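Long-range contact in glucose-6-phosphate isomerase like protein (Thermus thermophilus, PDB 1WIW), which probably interconverts phosphorylated sugars as a phosphoglucose and phosphomannose isomerase: residues B[159-171]-B[214-227]. Sequence-based numbering, arbitrary orientation.
Sequences TLLERLPLFYSPL and DPLAAVLLGPGEEA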
loop_
_atom_site.group_PDB
_atom_site.type_symbol
_atom_site.label_atom_id
_atom_site.label_comp_id
_atom_site.label_asym_id
_atom_site.label_seq_id
_atom_site.Cartn_x
_atom_site.Cartn_y
_atom_site.Cartn_z
ATOM N N THR B 159 19.378 14.452 0.630
ATOM C CA THR B 159 19.508 13.254 -0.204
ATOM C C THR B 159 18.248 13.002 -1.041
ATOM O O THR B 159 18.319 12.479 -2.161
ATOM C CB THR B 159 19.762 12.001 0.661
ATOM O OG1 THR B 159 20.978 12.165 1.402
ATOM C CG2 THR B 159 19.859 10.755 -0.216
ATOM N N LEU B 160 17.092 13.364 -0.488
ATOM C CA LEU B 160 15.820 13.166 -1.173
ATOM C C LEU B 160 15.465 14.318 -2.120
ATOM O O LEU B 160 14.559 14.194 -2.945
ATOM C CB LEU B 160 14.707 12.963 -0.134
ATOM C CG LEU B 160 14.358 11.533 0.312
ATOM C CD1 LEU B 160 15.556 10.619 0.231
ATOM C CD2 LEU B 160 13.784 11.568 1.719
ATOM N N LEU B 161 16.190 15.428 -2.008
ATOM C CA LEU B 161 15.936 16.589 -2.854
ATOM C C LEU B 161 16.023 16.222 -4.335
ATOM O O LEU B 161 17.037 15.703 -4.798
ATOM C CB LEU B 161 16.934 17.709 -2.531
ATOM C CG LEU B 161 16.874 18.980 -3.387
ATOM C CD1 LEU B 161 15.509 19.628 -3.285
ATOM C CD2 LEU B 161 17.959 19.947 -2.933
ATOM N N GLU B 162 14.939 16.486 -5.061
ATOM C CA GLU B 162 14.852 16.201 -6.490
ATOM C C GLU B 162 15.028 14.728 -6.845
ATOM O O GLU B 162 15.571 14.379 -7.898
ATOM C CB GLU B 162 15.851 17.067 -7.259
ATOM C CG GLU B 162 15.480 18.543 -7.215
ATOM C CD GLU B 162 16.433 19.418 -7.992
ATOM O OE1 GLU B 162 16.608 19.175 -9.206
ATOM O OE2 GLU B 162 17.002 20.353 -7.389
ATOM N N ARG B 163 14.566 13.867 -5.948
ATOM C CA ARG B 163 14.611 12.430 -6.172
ATOM C C ARG B 163 13.243 11.872 -5.837
ATOM O O ARG B 163 12.429 12.551 -5.213
ATOM C CB ARG B 163 15.659 11.754 -5.291
ATOM C CG ARG B 163 17.086 11.925 -5.786
ATOM C CD ARG B 163 17.952 10.807 -5.243
ATOM N NE ARG B 163 19.061 11.313 -4.449
ATOM C CZ ARG B 163 20.185 11.793 -4.962
ATOM N NH1 ARG B 163 20.353 11.825 -6.275
ATOM N NH2 ARG B 163 21.134 12.254 -4.159
ATOM N N LEU B 164 12.987 10.645 -6.273
ATOM C CA LEU B 164 11.722 9.980 -6.000
ATOM C C LEU B 164 12.027 8.946 -4.927
ATOM O O LEU B 164 12.588 7.892 -5.215
ATOM C CB LEU B 164 11.199 9.282 -7.261
ATOM C CG LEU B 164 9.911 8.472 -7.100
ATOM C CD1 LEU B 164 8.798 9.374 -6.589
ATOM C CD2 LEU B 164 9.523 7.846 -8.441
ATOM N N PRO B 165 11.690 9.247 -3.665
ATOM C CA PRO B 165 11.971 8.284 -2.600
ATOM C C PRO B 165 11.125 7.019 -2.626
ATOM O O PRO B 165 9.926 7.044 -2.915
ATOM C CB PRO B 165 11.774 9.104 -1.320
ATOM C CG PRO B 165 10.789 10.141 -1.718
ATOM C CD PRO B 165 11.202 10.525 -3.118
ATOM N N LEU B 166 11.786 5.905 -2.335
ATOM C CA LEU B 166 11.154 4.598 -2.282
ATOM C C LEU B 166 11.330 4.117 -0.844
ATOM O O LEU B 166 12.438 3.763 -0.439
ATOM C CB LEU B 166 11.845 3.643 -3.260
ATOM C CG LEU B 166 11.535 2.144 -3.173
ATOM C CD1 LEU B 166 10.036 1.904 -3.213
ATOM C CD2 LEU B 166 12.241 1.422 -4.322
ATOM N N PHE B 167 10.241 4.120 -0.077
ATOM C CA PHE B 167 10.282 3.708 1.323
ATOM C C PHE B 167 9.954 2.234 1.520
ATOM O O PHE B 167 8.940 1.744 1.017
ATOM C CB PHE B 167 9.306 4.543 2.156
ATOM C CG PHE B 167 9.548 6.023 2.082
ATOM C CD1 PHE B 167 8.659 6.854 1.412
ATOM C CD2 PHE B 167 10.654 6.590 2.697
ATOM C CE1 PHE B 167 8.870 8.233 1.358
ATOM C CE2 PHE B 167 10.875 7.966 2.648
ATOM C CZ PHE B 167 9.978 8.788 1.978
ATOM N N TYR B 168 10.812 1.541 2.267
ATOM C CA TYR B 168 10.635 0.118 2.561
ATOM C C TYR B 168 10.847 -0.100 4.065
ATOM O O TYR B 168 11.923 0.181 4.592
ATOM C CB TYR B 168 11.643 -0.717 1.764
ATOM C CG TYR B 168 11.530 -2.210 1.991
ATOM C CD1 TYR B 168 12.671 -2.996 2.155
ATOM C CD2 TYR B 168 10.284 -2.836 2.064
ATOM C CE1 TYR B 168 12.574 -4.371 2.392
ATOM C CE2 TYR B 168 10.178 -4.207 2.300
ATOM C CZ TYR B 168 11.328 -4.966 2.466
ATOM O OH TYR B 168 11.227 -6.314 2.732
ATOM N N SER B 169 9.811 -0.587 4.748
ATOM C CA SER B 169 9.864 -0.824 6.190
ATOM C C SER B 169 9.475 -2.251 6.568
ATOM O O SER B 169 8.332 -2.520 6.940
ATOM C CB SER B 169 8.939 0.153 6.917
ATOM O OG SER B 169 7.596 0.009 6.477
ATOM N N PRO B 170 10.435 -3.180 6.492
ATOM C CA PRO B 170 10.254 -4.601 6.812
ATOM C C PRO B 170 9.695 -4.872 8.213
ATOM O O PRO B 170 8.853 -5.752 8.386
ATOM C CB PRO B 170 11.666 -5.173 6.659
ATOM C CG PRO B 170 12.308 -4.273 5.673
ATOM C CD PRO B 170 11.826 -2.908 6.092
ATOM N N LEU B 171 10.171 -4.126 9.211
ATOM C CA LEU B 171 9.720 -4.333 10.586
ATOM C C LEU B 171 8.209 -4.186 10.718
ATOM O O LEU B 171 7.598 -4.774 11.608
ATOM C CB LEU B 171 10.425 -3.367 11.549
ATOM C CG LEU B 171 9.892 -1.946 11.741
ATOM C CD1 LEU B 171 10.524 -1.330 12.995
ATOM C CD2 LEU B 171 10.191 -1.106 10.508
ATOM N N ASP B 214 12.053 11.445 -11.661
ATOM C CA ASP B 214 13.321 11.696 -10.978
ATOM C C ASP B 214 13.993 10.387 -10.580
ATOM O O ASP B 214 13.330 9.354 -10.447
ATOM C CB ASP B 214 13.090 12.530 -9.710
ATOM C CG ASP B 214 12.335 13.816 -9.982
ATOM O OD1 ASP B 214 12.784 14.602 -10.841
ATOM O OD2 ASP B 214 11.294 14.041 -9.331
ATOM N N PRO B 215 15.323 10.411 -10.379
ATOM C CA PRO B 215 16.036 9.192 -9.989
ATOM C C PRO B 215 15.551 8.700 -8.625
ATOM O O PRO B 215 15.196 9.500 -7.759
ATOM C CB PRO B 215 17.499 9.635 -9.973
ATOM C CG PRO B 215 17.408 11.093 -9.634
ATOM C CD PRO B 215 16.249 11.553 -10.480
ATOM N N LEU B 216 15.535 7.388 -8.438
ATOM C CA LEU B 216 15.069 6.805 -7.185
ATOM C C LEU B 216 16.035 6.952 -6.011
ATOM O O LEU B 216 17.253 6.969 -6.181
ATOM C CB LEU B 216 14.757 5.323 -7.388
ATOM C CG LEU B 216 13.549 4.975 -8.261
ATOM C CD1 LEU B 216 13.570 3.494 -8.587
ATOM C CD2 LEU B 216 12.260 5.350 -7.534
ATOM N N ALA B 217 15.467 7.062 -4.818
ATOM C CA ALA B 217 16.235 7.159 -3.586
ATOM C C ALA B 217 15.616 6.115 -2.663
ATOM O O ALA B 217 14.526 6.315 -2.122
ATOM C CB ALA B 217 16.099 8.549 -2.975
ATOM N N ALA B 218 16.293 4.987 -2.506
ATOM C CA ALA B 218 15.778 3.938 -1.644
ATOM C C ALA B 218 15.981 4.338 -0.191
ATOM O O ALA B 218 17.061 4.791 0.192
ATOM C CB ALA B 218 16.485 2.626 -1.934
ATOM N N VAL B 219 14.933 4.190 0.611
ATOM C CA VAL B 219 15.018 4.529 2.029
ATOM C C VAL B 219 14.584 3.314 2.828
ATOM O O VAL B 219 13.393 3.021 2.927
ATOM C CB VAL B 219 14.104 5.721 2.385
ATOM C CG1 VAL B 219 14.268 6.079 3.852
ATOM C CG2 VAL B 219 14.443 6.916 1.513
ATOM N N LEU B 220 15.555 2.592 3.378
ATOM C CA LEU B 220 15.250 1.399 4.158
ATOM C C LEU B 220 14.996 1.813 5.605
ATOM O O LEU B 220 15.886 2.308 6.290
ATOM C CB LEU B 220 16.410 0.403 4.067
ATOM C CG LEU B 220 16.879 0.110 2.634
ATOM C CD1 LEU B 220 17.988 -0.926 2.647
ATOM C CD2 LEU B 220 15.705 -0.379 1.792
ATOM N N LEU B 221 13.764 1.617 6.053
ATOM C CA LEU B 221 13.363 1.993 7.399
ATOM C C LEU B 221 13.472 0.872 8.433
ATOM O O LEU B 221 12.705 -0.090 8.402
ATOM C CB LEU B 221 11.917 2.511 7.364
ATOM C CG LEU B 221 11.693 3.744 6.490
ATOM C CD1 LEU B 221 10.208 3.971 6.271
ATOM C CD2 LEU B 221 12.337 4.943 7.167
ATOM N N GLY B 222 14.427 0.998 9.346
ATOM C CA GLY B 222 14.564 0.001 10.397
ATOM C C GLY B 222 15.388 -1.246 10.119
ATOM O O GLY B 222 15.835 -1.473 8.998
ATOM N N PRO B 223 15.585 -2.090 11.145
ATOM C CA PRO B 223 16.354 -3.337 11.086
ATOM C C PRO B 223 15.588 -4.536 10.535
ATOM O O PRO B 223 14.382 -4.464 10.298
ATOM C CB PRO B 223 16.750 -3.546 12.540
ATOM C CG PRO B 223 15.507 -3.133 13.252
ATOM C CD PRO B 223 15.098 -1.850 12.518
ATOM N N GLY B 224 16.302 -5.643 10.355
ATOM C CA GLY B 224 15.685 -6.856 9.848
ATOM C C GLY B 224 16.503 -7.528 8.757
ATOM O O GLY B 224 17.260 -6.873 8.038
ATOM N N GLU B 225 16.344 -8.841 8.624
ATOM C CA GLU B 225 17.074 -9.597 7.616
ATOM C C GLU B 225 16.644 -9.192 6.208
ATOM O O GLU B 225 17.468 -9.148 5.290
ATOM C CB GLU B 225 16.848 -11.094 7.824
ATOM C CG GLU B 225 17.672 -11.990 6.916
ATOM C CD GLU B 225 17.480 -13.463 7.232
ATOM O OE1 GLU B 225 18.058 -14.308 6.515
ATOM O OE2 GLU B 225 16.751 -13.775 8.200
ATOM N N GLU B 226 15.361 -8.891 6.035
ATOM C CA GLU B 226 14.863 -8.489 4.725
ATOM C C GLU B 226 15.434 -7.130 4.315
ATOM O O GLU B 226 15.560 -6.829 3.127
ATOM C CB GLU B 226 13.334 -8.434 4.734
ATOM C CG GLU B 226 12.682 -9.751 5.111
ATOM C CD GLU B 226 11.170 -9.660 5.147
ATOM O OE1 GLU B 226 10.543 -9.736 4.069
ATOM O OE2 GLU B 226 10.607 -9.502 6.254
ATOM N N ALA B 227 15.779 -6.309 5.303
ATOM C CA ALA B 227 16.346 -4.992 5.029
ATOM C C ALA B 227 17.752 -5.160 4.447
ATOM O O ALA B 227 18.131 -4.472 3.498
ATOM C CB ALA B 227 16.394 -4.161 6.314
HETATM O O HOH W 1 8.330 -7.544 6.282
HETATM O O HOH W 2 12.404 -2.827 9.109
#
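Glu226 O lies at the edge of the Tyr168 ring, in plane, and Leu220 CD2 also comes to that ring at an edge, 4.0 Å from Tyr168 CD1. One face is covered by Pro170 of the same segment, whose CG stands 3.3 Å above the ring plane, offset toward the rim. With CG anti to the backbone N (chi1 -179°), the tyrosine reaches the start of helix 225-234, where its OH passes 3.6 Å from Glu226 CB; ring and carboxylate planes are 86° apart. Phe202 of helix 198-204 meets the same ring edge-to-face. On the other side of the sheet, Val219 CB lies 3.6 Å from Phe167 CD2, oblique to the ring; the two side chains run side by side, pointing the same way, and both touch Met262 of helix 251-272. Near the start of the strands, Ala217 CB sits 3.7 Å from Arg163 CD and at the guanidinium edge; Arg163 NE donates to Thr159 O (2.7 Å) and NH1 forms a salt bridge with Asp239. Six backbone hydrogen bonds, among them Val219 N to Leu166 O at 2.7 Å, join strands 164-168 and 216-221, whose short axes cross at -25° and come within 4.4 Å. Beyond them, one water takes the N-H of Leu171 and donates to Leu221 O and Pro223 O, linking the segments where the strands end. Parallel pairing, helices on both faces and a glycine-bearing turn into helix 225-234, with Gly224 at the N-cap, are consistent with the alpha/beta sandwich of a SIS domain, here the C-terminal one.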